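Side-chain contacts in putative exported protein (Bacteroides fragilis NCTC 9343, PDB 3IEE), which is of unknown function but is probably a lipid-anchored exported protein, mostly helical and without strands: residues Leu34-Asp39 and Gln95-Leu100; Leu50-Gln55 and Ala64-Ala69. All blocks are in the same frame, centred on the assembly; numbering follows the deposited sequence. Where two conformers were deposited one is given.

Overall arrangement
Both contacts belong to the N-terminal half of this single, mostly helical chain, which has no strands, and they differ in depth. Contact 1 is buried, its centre about 10 Å from that of the chain, and joins helix 17-40 to helix 87-119. Contact 2 lies at the surface, about 21 Å from the same centre, where helix 43-56 meets the loop that follows it. The two centres are about 22 Å apart and the nearest atoms about 7 Å, so they do not touch. In the chain, contact 2 falls between the two halves of contact 1. Two 1,2-ethanediol molecules, probably from the crystallisation liquor, bind at contact 2.

Contact 1: residues Leu34-Asp39 and Gln95-Leu100; sequences LGVLKD and QNYTGL
In the buried interior of the helical fold, V36 and L37 of helix 17-40 meet Y97 and L100 of helix 87-119. The two short segments run in roughly the same direction, 24° apart, but their axes come no closer than 12.6 Å. That spacing leaves the meeting to the side chains, and all four are buried. L37 and Y97 carry most of the contact. The CG of L37 points away from the carbonyl carbon of its own residue (chi1 -68°), which carries the isobutyl end toward the other helix. From there the two methyls part company. CD2 lies 3.8 Å from Y97 CE1 and 3.5 Å from L100 CD2, the latter inside normal methyl-methyl contact distance and so a sign of tight packing. CD1 instead rests 3.7 Å from Y97 OH, with the leucine side chain crossing the tyrosine at about a right angle. L100 reaches its methyl partner with CG anti to the backbone N (chi1 174°).

Within this helical packing, V78 of the short helix 75-78 touches both V36 and Y97, while F148 of helix 123-162 lies against L37. V36 makes the looser approach, its CG1 standing 4.1 Å from Y97 CE1 and slanting to the ring. The ring carbons of Y97 pack on aliphatic groups, whereas OH hydrogen-bonds to S33 OG, one turn before L37 on helix 17-40, which satisfies the polar end of a side chain reaching across from the partner helix.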
loop_
_atom_site.group_PDB
_atom_site.type_symbol
_atom_site.label_atom_id
_atom_site.label_comp_id
_atom_site.label_asym_id
_atom_site.label_seq_id
_atom_site.Cartn_x
_atom_site.Cartn_y
_atom_site.Cartn_z
ATOM N N LEU A 34 -4.696 -4.893 -5.660
ATOM C CA LEU A 34 -3.564 -3.982 -5.729
ATOM C C LEU A 34 -3.978 -2.724 -6.475
ATOM O O LEU A 34 -3.697 -1.617 -6.050
ATOM C CB LEU A 34 -2.384 -4.658 -6.449
ATOM C CG LEU A 34 -1.055 -3.860 -6.523
ATOM C CD1 LEU A 34 -0.463 -3.686 -5.151
ATOM C CD2 LEU A 34 -0.019 -4.589 -7.434
ATOM N N GLY A 35 -4.633 -2.909 -7.606
ATOM C CA GLY A 35 -5.108 -1.770 -8.409
ATOM C C GLY A 35 -6.188 -0.936 -7.749
ATOM O O GLY A 35 -6.169 0.307 -7.761
ATOM N N VAL A 36 -7.135 -1.618 -7.132
ATOM C CA VAL A 36 -8.257 -0.981 -6.449
ATOM C C VAL A 36 -7.774 -0.166 -5.268
ATOM O O VAL A 36 -8.172 0.993 -5.059
ATOM C CB VAL A 36 -9.333 -1.989 -5.965
ATOM C CG1 VAL A 36 -10.292 -1.298 -5.025
ATOM C CG2 VAL A 36 -10.098 -2.618 -7.167
ATOM N N LEU A 37 -6.897 -0.756 -4.469
ATOM C CA LEU A 37 -6.420 -0.047 -3.287
ATOM C C LEU A 37 -5.477 1.119 -3.623
ATOM O O LEU A 37 -5.394 2.112 -2.899
ATOM C CB LEU A 37 -5.749 -1.075 -2.373
ATOM C CG LEU A 37 -6.763 -2.067 -1.793
ATOM C CD1 LEU A 37 -6.043 -3.252 -1.136
ATOM C CD2 LEU A 37 -7.707 -1.406 -0.780
ATOM N N LYS A 38 -4.738 0.967 -4.704
ATOM C CA LYS A 38 -3.930 2.071 -5.261
ATOM C C LYS A 38 -4.835 3.243 -5.593
ATOM O O LYS A 38 -4.505 4.379 -5.260
ATOM C CB LYS A 38 -3.115 1.590 -6.466
ATOM C CG LYS A 38 -2.387 2.690 -7.178
ATOM C CD LYS A 38 -1.576 2.203 -8.339
ATOM C CE LYS A 38 -0.900 3.375 -9.051
ATOM N NZ LYS A 38 -0.606 2.999 -10.465
ATOM N N ASP A 39 -5.974 2.955 -6.216
ATOM C CA ASP A 39 -6.923 3.954 -6.683
ATOM C C ASP A 39 -7.740 4.585 -5.556
ATOM O O ASP A 39 -8.019 5.793 -5.592
ATOM C CB ASP A 39 -7.914 3.288 -7.650
ATOM C CG ASP A 39 -8.160 4.071 -8.885
ATOM O OD1 ASP A 39 -7.271 4.844 -9.278
ATOM O OD2 ASP A 39 -9.269 3.899 -9.489
ATOM N N GLN A 95 -15.452 -7.241 4.898
ATOM C CA GLN A 95 -15.560 -6.294 6.010
ATOM C C GLN A 95 -14.593 -5.125 5.860
ATOM O O GLN A 95 -14.964 -3.974 6.057
ATOM C CB GLN A 95 -15.238 -7.075 7.256
ATOM C CG GLN A 95 -15.414 -6.460 8.581
ATOM C CD GLN A 95 -15.034 -7.515 9.622
ATOM O OE1 GLN A 95 -15.754 -8.513 9.801
ATOM N NE2 GLN A 95 -13.852 -7.352 10.234
ATOM N N ASN A 96 -13.337 -5.437 5.509
ATOM C CA ASN A 96 -12.323 -4.401 5.347
ATOM C C ASN A 96 -12.644 -3.517 4.121
ATOM O O ASN A 96 -12.529 -2.279 4.191
ATOM C CB ASN A 96 -10.916 -5.026 5.279
ATOM C CG ASN A 96 -10.313 -5.318 6.659
ATOM O OD1 ASN A 96 -9.835 -4.415 7.376
ATOM N ND2 ASN A 96 -10.355 -6.565 7.048
ATOM N N TYR A 97 -13.021 -4.110 3.000
ATOM C CA TYR A 97 -13.408 -3.300 1.824
ATOM C C TYR A 97 -14.619 -2.431 2.128
ATOM O O TYR A 97 -14.664 -1.247 1.754
ATOM C CB TYR A 97 -13.654 -4.197 0.624
ATOM C CG TYR A 97 -12.420 -4.455 -0.190
ATOM C CD1 TYR A 97 -11.778 -3.407 -0.860
ATOM C CD2 TYR A 97 -11.840 -5.734 -0.242
ATOM C CE1 TYR A 97 -10.643 -3.591 -1.607
ATOM C CE2 TYR A 97 -10.702 -5.938 -1.001
ATOM C CZ TYR A 97 -10.089 -4.869 -1.680
ATOM O OH TYR A 97 -8.967 -5.091 -2.442
ATOM N N THR A 98 -15.599 -3.020 2.791
ATOM C CA THR A 98 -16.837 -2.281 3.120
ATOM C C THR A 98 -16.489 -1.073 4.002
ATOM O O THR A 98 -16.944 0.060 3.729
ATOM C CB THR A 98 -17.899 -3.192 3.750
ATOM O OG1 THR A 98 -18.275 -4.188 2.790
ATOM C CG2 THR A 98 -19.157 -2.373 4.154
ATOM N N GLY A 99 -15.666 -1.315 5.018
ATOM C CA GLY A 99 -15.185 -0.267 5.914
ATOM C C GLY A 99 -14.384 0.801 5.221
ATOM O O GLY A 99 -14.518 2.006 5.513
ATOM N N LEU A 100 -13.532 0.393 4.288
ATOM C CA LEU A 100 -12.768 1.331 3.488
ATOM C C LEU A 100 -13.669 2.238 2.650
ATOM O O LEU A 100 -13.511 3.485 2.662
ATOM C CB LEU A 100 -11.805 0.543 2.558
ATOM C CG LEU A 100 -11.040 1.418 1.560
ATOM C CD1 LEU A 100 -10.337 2.621 2.198
ATOM C CD2 LEU A 100 -10.063 0.580 0.781
#

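Contact 2: residues Leu50-Gln55 and Ala64-Ala69. With EDO (1,2-ethanediol), chain I; EDO (1,2-ethanediol), chain D.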
loop_
_atom_site.group_PDB
_atom_site.type_symbol
_atom_site.label_atom_id
_atom_site.label_comp_id
_atom_site.label_asym_id
_atom_site.label_seq_id
_atom_site.Cartn_x
_atom_site.Cartn_y
_atom_site.Cartn_z
ATOM N N LEU A 50 -6.070 17.040 2.893
ATOM C CA LEU A 50 -5.877 17.483 4.273
ATOM C C LEU A 50 -5.063 18.788 4.350
ATOM O O LEU A 50 -5.348 19.681 5.159
ATOM C CB LEU A 50 -5.196 16.392 5.094
ATOM C CG LEU A 50 -6.020 15.113 5.368
ATOM C CD1 LEU A 50 -5.029 14.053 5.937
ATOM C CD2 LEU A 50 -7.198 15.365 6.347
ATOM N N ASP A 51 -4.054 18.894 3.502
ATOM C CA ASP A 51 -3.227 20.106 3.447
ATOM C C ASP A 51 -4.078 21.325 3.047
ATOM O O ASP A 51 -3.938 22.401 3.641
ATOM C CB ASP A 51 -2.100 19.936 2.446
ATOM C CG ASP A 51 -0.928 19.105 2.975
ATOM O OD1 ASP A 51 -0.796 18.955 4.184
ATOM O OD2 ASP A 51 -0.109 18.677 2.142
ATOM N N TYR A 52 -4.899 21.163 2.021
ATOM C CA TYR A 52 -5.851 22.204 1.584
ATOM C C TYR A 52 -6.838 22.554 2.681
ATOM O O TYR A 52 -7.085 23.729 2.956
ATOM C CB TYR A 52 -6.612 21.786 0.322
ATOM C CG TYR A 52 -7.603 22.862 -0.175
ATOM C CD1 TYR A 52 -7.156 24.050 -0.755
ATOM C CD2 TYR A 52 -8.963 22.736 0.053
ATOM C CE1 TYR A 52 -8.042 25.027 -1.155
ATOM C CE2 TYR A 52 -9.855 23.684 -0.356
ATOM C CZ TYR A 52 -9.409 24.852 -0.930
ATOM O OH TYR A 52 -10.306 25.801 -1.370
HETATM N N MSE A 53 -7.426 21.555 3.325
HETATM C CA MSE A 53 -8.277 21.834 4.483
HETATM C C MSE A 53 -7.576 22.716 5.510
HETATM O O MSE A 53 -8.139 23.735 5.926
HETATM C CB MSE A 53 -8.809 20.529 5.127
HETATM C CG MSE A 53 -9.810 19.818 4.270
HETATM SE SE MSE A 53 -10.294 18.077 4.905
HETATM C CE MSE A 53 -11.439 18.595 6.383
ATOM N N GLU A 54 -6.349 22.350 5.898
ATOM C CA GLU A 54 -5.583 23.131 6.881
ATOM C C GLU A 54 -5.358 24.564 6.384
ATOM O O GLU A 54 -5.572 25.537 7.110
ATOM C CB GLU A 54 -4.194 22.536 7.137
ATOM C CG GLU A 54 -4.157 21.195 7.835
ATOM C CD GLU A 54 -2.738 20.517 7.802
ATOM O OE1 GLU A 54 -1.903 20.811 6.897
ATOM O OE2 GLU A 54 -2.471 19.682 8.705
ATOM N N GLN A 55 -4.896 24.673 5.148
ATOM C CA GLN A 55 -4.561 25.987 4.593
ATOM C C GLN A 55 -5.783 26.879 4.445
ATOM O O GLN A 55 -5.706 28.069 4.760
ATOM C CB GLN A 55 -3.858 25.829 3.243
ATOM C CG GLN A 55 -3.312 27.127 2.702
ATOM C CD GLN A 55 -2.516 27.906 3.741
ATOM O OE1 GLN A 55 -2.827 29.094 4.024
ATOM N NE2 GLN A 55 -1.482 27.255 4.324
ATOM N N ALA A 64 -5.334 26.773 -5.295
ATOM C CA ALA A 64 -5.460 25.311 -5.096
ATOM C C ALA A 64 -6.581 24.698 -5.888
ATOM O O ALA A 64 -7.686 25.264 -5.937
ATOM C CB ALA A 64 -5.712 25.009 -3.607
ATOM N N ILE A 65 -6.294 23.530 -6.468
ATOM C CA ILE A 65 -7.315 22.625 -6.978
ATOM C C ILE A 65 -7.052 21.284 -6.309
ATOM O O ILE A 65 -6.029 20.671 -6.528
ATOM C CB ILE A 65 -7.282 22.496 -8.528
ATOM C CG1 ILE A 65 -7.446 23.870 -9.206
ATOM C CG2 ILE A 65 -8.378 21.479 -9.034
ATOM C CD1 ILE A 65 -7.440 23.807 -10.759
ATOM N N VAL A 66 -7.911 20.857 -5.397
ATOM C CA VAL A 66 -7.652 19.572 -4.719
ATOM C C VAL A 66 -8.070 18.452 -5.657
ATOM O O VAL A 66 -9.046 18.610 -6.413
ATOM C CB VAL A 66 -8.376 19.403 -3.377
ATOM C CG1 VAL A 66 -7.686 20.221 -2.311
ATOM C CG2 VAL A 66 -9.853 19.762 -3.516
ATOM N N PRO A 67 -7.323 17.334 -5.628
ATOM C CA PRO A 67 -7.643 16.182 -6.483
ATOM C C PRO A 67 -9.048 15.651 -6.151
ATOM O O PRO A 67 -9.396 15.481 -4.988
ATOM C CB PRO A 67 -6.554 15.157 -6.162
ATOM C CG PRO A 67 -5.878 15.616 -4.964
ATOM C CD PRO A 67 -6.124 17.084 -4.797
ATOM N N PRO A 68 -9.870 15.433 -7.171
ATOM C CA PRO A 68 -11.230 14.898 -6.983
ATOM C C PRO A 68 -11.189 13.395 -6.622
ATOM O O PRO A 68 -10.215 12.699 -6.925
ATOM C CB PRO A 68 -11.843 15.086 -8.365
ATOM C CG PRO A 68 -10.673 14.950 -9.294
ATOM C CD PRO A 68 -9.530 15.616 -8.599
ATOM N N ALA A 69 -12.213 12.904 -5.941
ATOM C CA ALA A 69 -12.242 11.478 -5.589
ATOM C C ALA A 69 -12.702 10.742 -6.834
ATOM O O ALA A 69 -13.815 11.017 -7.335
ATOM C CB ALA A 69 -13.215 11.210 -4.442
HETATM C C1 EDO I . -10.918 22.663 -5.888
HETATM O O1 EDO I . -10.047 22.565 -4.765
HETATM C C2 EDO I . -11.461 24.091 -5.928
HETATM O O2 EDO I . -10.421 24.991 -5.518
HETATM C C1 EDO D . -5.285 16.507 -9.348
HETATM O O1 EDO D . -4.192 16.378 -8.422
HETATM C C2 EDO D . -5.874 17.922 -9.290
HETATM O O2 EDO D . -5.167 18.767 -8.350
#
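V66 N, on the extended segment that faces Y52, donates a nearly straight hydrogen bond to O1 of the chain I ethanediol, 2.8 Å long with an N-H...O angle of 172°. The other hydroxyl of that diol, O2, donates to A64 O at 2.8 Å, so one small molecule bridges a carbonyl and the amide two residues further on. This loop lies between helix 43-56 and helix 75-78 and folds back along the first of them.

Y52 supplies the helix side of the packing. Its CG is anti to the backbone N (chi1 -179°), which sends the ring out to the loop. A64 CB lies by the CD1-CE1 bond of Y52, and this methyl comes at the ring at a slant; the 3.3 Å between A64 CB and Y52 CD1 is doubtfully short. In the conformer given, one of two deposited for V66, its CG1 faces Y52 CB and CG. F111 of helix 87-119 touches both V66 and the selenomethionine M53. A second diol, chain D, serves the next carbonyl: its O2 donates to I65 O at 2.8 Å, while its O1 lies 3.5 Å from P67 CB.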